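Local atomic coordinates of cytochrome c (Chlorobaculum tepidum, PDB entry 3A9F), a protein that probably carries electrons to the P840 photosynthetic reaction center of a green sulfur bacterium through a single c-type heme. Residues S16-A21 against I84-H89; I64-Q69 against D79-I84. All coordinates share one frame; numbering follows the deposited sequence.

Interaction 1: residues S16-A21 against I84-H89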
loop_
_atom_site.group_PDB
_atom_site.type_symbol
_atom_site.label_atom_id
_atom_site.label_comp_id
_atom_site.label_asym_id
_atom_site.label_seq_id
_atom_site.Cartn_x
_atom_site.Cartn_y
_atom_site.Cartn_z
ATOM N N SER A 16 8.583 4.409 -10.570
ATOM C CA SER A 16 7.773 4.166 -9.378
ATOM C C SER A 16 7.689 5.396 -8.478
ATOM O O SER A 16 8.699 6.038 -8.181
ATOM C CB SER A 16 8.326 2.982 -8.585
ATOM O OG SER A 16 7.578 2.786 -7.387
ATOM N N ASP A 17 6.486 5.688 -7.988
ATOM C CA ASP A 17 6.325 6.747 -6.999
ATOM C C ASP A 17 6.623 6.259 -5.576
ATOM O O ASP A 17 6.451 7.014 -4.630
ATOM C CB ASP A 17 4.941 7.437 -7.092
ATOM C CG ASP A 17 3.767 6.519 -6.748
ATOM O OD1 ASP A 17 3.979 5.354 -6.353
ATOM O OD2 ASP A 17 2.603 6.992 -6.873
ATOM N N VAL A 18 7.066 5.005 -5.452
ATOM C CA VAL A 18 7.523 4.432 -4.171
ATOM C C VAL A 18 8.986 4.018 -4.354
ATOM O O VAL A 18 9.280 3.120 -5.146
ATOM C CB VAL A 18 6.678 3.199 -3.754
ATOM C CG1 VAL A 18 7.223 2.575 -2.476
ATOM C CG2 VAL A 18 5.219 3.592 -3.573
ATOM N N PRO A 19 9.909 4.664 -3.628
ATOM C CA PRO A 19 11.326 4.319 -3.764
ATOM C C PRO A 19 11.672 2.977 -3.114
ATOM O O PRO A 19 10.881 2.405 -2.372
ATOM C CB PRO A 19 12.055 5.449 -3.023
ATOM C CG PRO A 19 11.070 6.350 -2.527
ATOM C CD PRO A 19 9.700 5.852 -2.784
ATOM N N PRO A 20 12.881 2.482 -3.379
ATOM C CA PRO A 20 13.280 1.199 -2.822
ATOM C C PRO A 20 13.242 1.208 -1.286
ATOM O O PRO A 20 13.583 2.229 -0.650
ATOM C CB PRO A 20 14.714 1.046 -3.344
ATOM C CG PRO A 20 14.679 1.792 -4.638
ATOM C CD PRO A 20 13.882 3.004 -4.325
ATOM N N ALA A 21 12.847 0.077 -0.704
ATOM C CA ALA A 21 12.791 -0.092 0.746
ATOM C C ALA A 21 14.136 0.201 1.399
ATOM O O ALA A 21 15.182 -0.043 0.794
ATOM C CB ALA A 21 12.362 -1.498 1.091
ATOM N N ILE A 84 3.110 0.684 3.866
ATOM C CA ILE A 84 2.169 -0.018 3.020
ATOM C C ILE A 84 2.569 0.111 1.560
ATOM O O ILE A 84 2.548 -0.875 0.824
ATOM C CB ILE A 84 0.735 0.516 3.268
ATOM C CG1 ILE A 84 0.259 0.063 4.648
ATOM C CG2 ILE A 84 -0.231 0.053 2.144
ATOM C CD1 ILE A 84 -0.986 0.800 5.151
ATOM N N GLY A 85 2.951 1.312 1.139
ATOM C CA GLY A 85 3.384 1.506 -0.249
ATOM C C GLY A 85 4.593 0.661 -0.612
ATOM O O GLY A 85 4.649 0.079 -1.692
ATOM N N ILE A 86 5.568 0.604 0.292
ATOM C CA ILE A 86 6.750 -0.214 0.039
ATOM C C ILE A 86 6.361 -1.681 -0.131
ATOM O O ILE A 86 6.782 -2.329 -1.084
ATOM C CB ILE A 86 7.778 -0.053 1.168
ATOM C CG1 ILE A 86 8.411 1.346 1.108
ATOM C CG2 ILE A 86 8.856 -1.156 1.066
ATOM C CD1 ILE A 86 9.120 1.753 2.412
ATOM N N TRP A 87 5.543 -2.207 0.775
ATOM C CA TRP A 87 5.188 -3.623 0.686
ATOM C C TRP A 87 4.375 -3.896 -0.579
ATOM O O TRP A 87 4.649 -4.863 -1.300
ATOM C CB TRP A 87 4.429 -4.112 1.934
ATOM C CG TRP A 87 4.293 -5.600 1.926
ATOM C CD1 TRP A 87 5.182 -6.501 2.445
ATOM C CD2 TRP A 87 3.262 -6.363 1.304
ATOM N NE1 TRP A 87 4.753 -7.781 2.204
ATOM C CE2 TRP A 87 3.579 -7.728 1.502
ATOM C CE3 TRP A 87 2.084 -6.031 0.615
ATOM C CZ2 TRP A 87 2.761 -8.764 1.034
ATOM C CZ3 TRP A 87 1.272 -7.058 0.148
ATOM C CH2 TRP A 87 1.619 -8.412 0.358
ATOM N N LEU A 88 3.371 -3.064 -0.860
ATOM C CA LEU A 88 2.572 -3.303 -2.063
ATOM C C LEU A 88 3.440 -3.208 -3.321
ATOM O O LEU A 88 3.298 -4.032 -4.242
ATOM C CB LEU A 88 1.424 -2.316 -2.160
ATOM C CG LEU A 88 0.318 -2.506 -1.134
ATOM C CD1 LEU A 88 -0.587 -1.268 -1.152
ATOM C CD2 LEU A 88 -0.473 -3.802 -1.396
ATOM N N HIS A 89 4.342 -2.224 -3.359
ATOM C CA HIS A 89 5.189 -2.045 -4.529
ATOM C C HIS A 89 6.114 -3.254 -4.740
ATOM O O HIS A 89 6.271 -3.738 -5.871
ATOM C CB HIS A 89 5.993 -0.747 -4.406
ATOM C CG HIS A 89 6.925 -0.520 -5.547
ATOM N ND1 HIS A 89 8.274 -0.320 -5.369
ATOM C CD2 HIS A 89 6.708 -0.494 -6.883
ATOM C CE1 HIS A 89 8.849 -0.170 -6.550
ATOM N NE2 HIS A 89 7.920 -0.268 -7.485
HETATM O O HOH W 1 9.559 0.086 -2.973
#

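Interaction 2: residues I64-Q69 against D79-I84. With HEC (heme c), chain C.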
loop_
_atom_site.group_PDB
_atom_site.type_symbol
_atom_site.label_atom_id
_atom_site.label_comp_id
_atom_site.label_asym_id
_atom_site.label_seq_id
_atom_site.Cartn_x
_atom_site.Cartn_y
_atom_site.Cartn_z
ATOM N N ILE A 64 -2.446 5.739 -4.983
ATOM C CA ILE A 64 -3.668 5.123 -4.486
ATOM C C ILE A 64 -3.652 4.986 -2.950
ATOM O O ILE A 64 -4.695 5.169 -2.299
ATOM C CB ILE A 64 -4.028 3.802 -5.231
ATOM C CG1 ILE A 64 -5.469 3.370 -4.925
ATOM C CG2 ILE A 64 -3.059 2.674 -4.925
ATOM C CD1 ILE A 64 -6.544 4.368 -5.321
ATOM N N VAL A 65 -2.488 4.702 -2.355
ATOM C CA VAL A 65 -2.415 4.569 -0.890
ATOM C C VAL A 65 -2.764 5.901 -0.236
ATOM O O VAL A 65 -3.523 5.934 0.750
ATOM C CB VAL A 65 -1.042 4.051 -0.460
ATOM C CG1 VAL A 65 -0.877 4.109 1.051
ATOM C CG2 VAL A 65 -0.844 2.609 -0.970
ATOM N N LYS A 66 -2.243 6.998 -0.799
ATOM C CA LYS A 66 -2.530 8.321 -0.257
ATOM C C LYS A 66 -4.006 8.716 -0.450
ATOM O O LYS A 66 -4.590 9.384 0.415
ATOM C CB LYS A 66 -1.565 9.378 -0.824
ATOM C CG LYS A 66 -0.077 9.157 -0.446
ATOM C CD LYS A 66 0.265 9.190 1.055
ATOM C CE LYS A 66 0.307 10.606 1.608
ATOM N NZ LYS A 66 0.735 10.629 3.046
ATOM N N ARG A 67 -4.620 8.285 -1.554
ATOM C CA ARG A 67 -6.050 8.511 -1.746
ATOM C C ARG A 67 -6.844 7.813 -0.649
ATOM O O ARG A 67 -7.720 8.416 -0.021
ATOM C CB ARG A 67 -6.497 8.019 -3.114
ATOM C CG ARG A 67 -7.912 8.393 -3.443
ATOM C CD ARG A 67 -8.188 8.098 -4.892
ATOM N NE ARG A 67 -7.352 8.892 -5.788
ATOM C CZ ARG A 67 -7.186 8.637 -7.081
ATOM N NH1 ARG A 67 -7.789 7.599 -7.639
ATOM N NH2 ARG A 67 -6.411 9.416 -7.818
ATOM N N MET A 68 -6.530 6.543 -0.402
ATOM C CA MET A 68 -7.207 5.813 0.667
ATOM C C MET A 68 -6.980 6.465 2.031
ATOM O O MET A 68 -7.916 6.608 2.827
ATOM C CB MET A 68 -6.767 4.347 0.665
ATOM C CG MET A 68 -7.051 3.643 -0.652
ATOM S SD MET A 68 -8.848 3.471 -0.927
ATOM C CE MET A 68 -8.862 3.993 -2.644
ATOM N N GLN A 69 -5.751 6.898 2.282
ATOM C CA GLN A 69 -5.455 7.573 3.532
ATOM C C GLN A 69 -6.355 8.776 3.761
ATOM O O GLN A 69 -6.808 9.020 4.885
ATOM C CB GLN A 69 -4.006 8.021 3.560
ATOM C CG GLN A 69 -3.651 8.823 4.826
ATOM C CD GLN A 69 -2.247 9.333 4.835
ATOM O OE1 GLN A 69 -1.636 9.477 3.797
ATOM N NE2 GLN A 69 -1.718 9.594 6.015
ATOM N N ASP A 79 3.216 7.477 8.294
ATOM C CA ASP A 79 4.148 6.352 8.380
ATOM C C ASP A 79 3.535 5.047 7.889
ATOM O O ASP A 79 4.196 4.263 7.204
ATOM C CB ASP A 79 4.678 6.182 9.790
ATOM C CG ASP A 79 5.707 7.200 10.138
ATOM O OD1 ASP A 79 6.526 7.532 9.266
ATOM O OD2 ASP A 79 5.707 7.648 11.302
ATOM N N ASP A 80 2.266 4.812 8.211
ATOM C CA ASP A 80 1.591 3.623 7.698
ATOM C C ASP A 80 1.622 3.654 6.166
ATOM O O ASP A 80 1.857 2.633 5.520
ATOM C CB ASP A 80 0.106 3.591 8.091
ATOM C CG ASP A 80 -0.172 3.358 9.562
ATOM O OD1 ASP A 80 0.715 2.913 10.299
ATOM O OD2 ASP A 80 -1.359 3.600 9.962
ATOM N N ALA A 81 1.348 4.821 5.576
ATOM C CA ALA A 81 1.282 4.921 4.125
ATOM C C ALA A 81 2.629 4.599 3.505
ATOM O O ALA A 81 2.678 3.957 2.457
ATOM C CB ALA A 81 0.814 6.299 3.706
ATOM N N LYS A 82 3.722 5.021 4.149
ATOM C CA LYS A 82 5.055 4.700 3.625
ATOM C C LYS A 82 5.300 3.194 3.645
ATOM O O LYS A 82 5.726 2.600 2.642
ATOM C CB LYS A 82 6.135 5.409 4.447
ATOM C CG LYS A 82 6.175 6.921 4.270
ATOM C CD LYS A 82 7.139 7.503 5.297
ATOM C CE LYS A 82 7.406 8.973 5.165
ATOM N NZ LYS A 82 8.350 9.387 6.237
ATOM N N THR A 83 5.013 2.563 4.783
ATOM C CA THR A 83 5.227 1.116 4.937
ATOM C C THR A 83 4.380 0.315 3.962
ATOM O O THR A 83 4.858 -0.624 3.327
ATOM C CB THR A 83 4.922 0.735 6.384
ATOM O OG1 THR A 83 5.861 1.404 7.235
ATOM C CG2 THR A 83 4.988 -0.774 6.611
ATOM N N ILE A 84 3.110 0.684 3.866
ATOM C CA ILE A 84 2.169 -0.018 3.020
ATOM C C ILE A 84 2.569 0.111 1.560
ATOM O O ILE A 84 2.548 -0.875 0.824
ATOM C CB ILE A 84 0.735 0.516 3.268
ATOM C CG1 ILE A 84 0.259 0.063 4.648
ATOM C CG2 ILE A 84 -0.231 0.053 2.144
ATOM C CD1 ILE A 84 -0.986 0.800 5.151
HETATM FE FE HEC C . -9.629 1.324 -0.705
HETATM C CHA HEC C . -11.322 1.520 -3.657
HETATM C CHB HEC C . -6.955 -0.080 -2.358
HETATM C CHC HEC C . -7.939 1.074 2.242
HETATM C CHD HEC C . -12.208 2.850 0.912
HETATM N NA HEC C . -9.227 0.825 -2.616
HETATM C C1A HEC C . -10.061 0.999 -3.706
HETATM C C2A HEC C . -9.382 0.567 -4.909
HETATM C C3A HEC C . -8.158 0.145 -4.538
HETATM C C4A HEC C . -8.055 0.271 -3.108
HETATM C CMA HEC C . -7.025 -0.431 -5.409
HETATM C CAA HEC C . -9.983 0.639 -6.323
HETATM C CBA HEC C . -9.683 2.011 -6.922
HETATM C CGA HEC C . -10.092 2.088 -8.366
HETATM O O1A HEC C . -11.131 1.504 -8.745
HETATM O O2A HEC C . -9.369 2.741 -9.138
HETATM N NB HEC C . -7.817 0.569 -0.141
HETATM C C1B HEC C . -6.836 0.107 -1.001
HETATM C C2B HEC C . -5.627 -0.108 -0.242
HETATM C C3B HEC C . -5.900 0.227 1.030
HETATM C C4B HEC C . -7.267 0.653 1.118
HETATM C CMB HEC C . -4.313 -0.588 -0.894
HETATM C CAB HEC C . -5.005 0.286 2.272
HETATM C CBB HEC C . -3.981 1.435 2.078
HETATM N NC HEC C . -10.017 1.850 1.217
HETATM C C1C HEC C . -9.194 1.625 2.299
HETATM C C2C HEC C . -9.861 2.078 3.489
HETATM C C3C HEC C . -11.078 2.545 3.124
HETATM C C4C HEC C . -11.163 2.444 1.691
HETATM C CMC HEC C . -9.291 1.902 4.900
HETATM C CAC HEC C . -12.222 3.127 3.985
HETATM C CBC HEC C . -11.783 4.308 4.886
HETATM N ND HEC C . -11.458 2.059 -1.285
HETATM C C1D HEC C . -12.355 2.694 -0.441
HETATM C C2D HEC C . -13.498 3.145 -1.197
HETATM C C3D HEC C . -13.229 2.731 -2.593
HETATM C C4D HEC C . -11.953 2.071 -2.580
HETATM C CMD HEC C . -14.680 3.895 -0.609
HETATM C CAD HEC C . -14.147 2.976 -3.792
HETATM C CBD HEC C . -13.980 4.396 -4.319
HETATM C CGD HEC C . -12.649 4.513 -4.998
HETATM O O1D HEC C . -12.424 3.824 -6.023
HETATM O O2D HEC C . -11.800 5.280 -4.479
#

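Interaction 1: residues S16-A21 against I84-H89
Val-18, Ala-21 and Ile-86 form most of the apolar contact, in which an irregular N-terminal stretch lies against one flank of a helix. CG1 of Val-18, anti to the backbone N (chi1 176°), reaches the helix backbone where there is no side chain, and rests 3.7 Å from Gly-85 O. A glycine suits this place, for a beta carbon here would point at the valine and sit tightly against its CG2. The valine CG1 meets Ile-86 CG1 at 4.0 Å, while the other branch of the isoleucine, CG2, comes to 3.5 Å from Ala-21 CB. Val-18 CG1 also meets His-89 CB at 4.0 Å, so the histidine joins both kinds of contact. Val-18 packs on Val-61 as well, and Ile-86 on Phe-25.

This mono-heme, helical cytochrome c is consistent with the class I fold, and segment 16-21 runs along its C-terminal helix 78-91 ahead of the N-terminal helix 27-37.

The polar contacts gather round His-89. Ser-16 OG stands over one face of the imidazole, displaced toward the rim and 3.1 Å from His-89 NE2. This hydroxyl donates to Val-18 O at 2.8 Å, tilted 26° from the carbonyl plane, a local link that helps fix it over the ring. A water in the ring plane, 2.7 Å from His-89 ND1, joins the segments by donating to Pro-19 O at 2.7 Å. An alanine in place of His-89 would probably leave this water without its ring partner and open a gap beside the Ser-16 hydroxyl. Ala-21 N is hydrogen-bonded to the carboxylate of Glu-90.

Interaction 2: residues I64-Q69 against D79-I84
Val-65 holds CG1 anti to its backbone N (chi1 171°), which sets that methyl against Ala-81 CB at 3.8 Å, and Lys-66, bent at chi2 (-61°), brings its CD to the same alanine methyl. The lysine CD stops 4.0 Å from Ala-81 CB, and Gln-69 OE1 approaches that methyl from a third residue of the helix. The alanine methyl is therefore met by three side chains of helix 61-70, at ordinary van der Waals distances. Val-65 CG2, the other branch, meets Ile-84 CG2 at 4.1 Å, the two side chains crossing obliquely.

Helices 61-70 and 78-91 run roughly antiparallel here, at 148° with axes 9.8 Å apart, and in this cytochrome c helix 61-70 itself carries the methionine ligand of the heme. Met-68 SD binds the heme iron at 2.3 Å, from a neighbouring side of the same helix; His-42 is the other axial ligand. Ile-84 CG2 touches the heme too, 4.0 Å from its CBB atom.

At the more polar margin, Lys-66 NZ donates in the carbonyl plane to a lone pair of Gln-69 OE1 at 2.7 Å. Asp-78 takes both this ammonium, in a salt bridge, and Gln-69 NE2.

In the fold
From the N terminus, the chain first passes through the loop 16-21, whose meeting with residues 84-89 near the C terminus makes interaction 1 close a loop of 62 residues. That loop holds helix 27-37, helix 48-56 and helix 61-70. Interaction 2 is nested inside it, bringing helix 61-70 back on the start of helix 78-91, with only nine residues between segments 64-69 and 79-84. Helix 78-91 serves both contacts, and Ile-84 belongs to both segments. The two also touch directly where Leu-88 packs on Val-65. Together they tie the N-terminal loop and the methionine-bearing helix to the C-terminal helix; the centres of the two contacts lie about 10 Å apart.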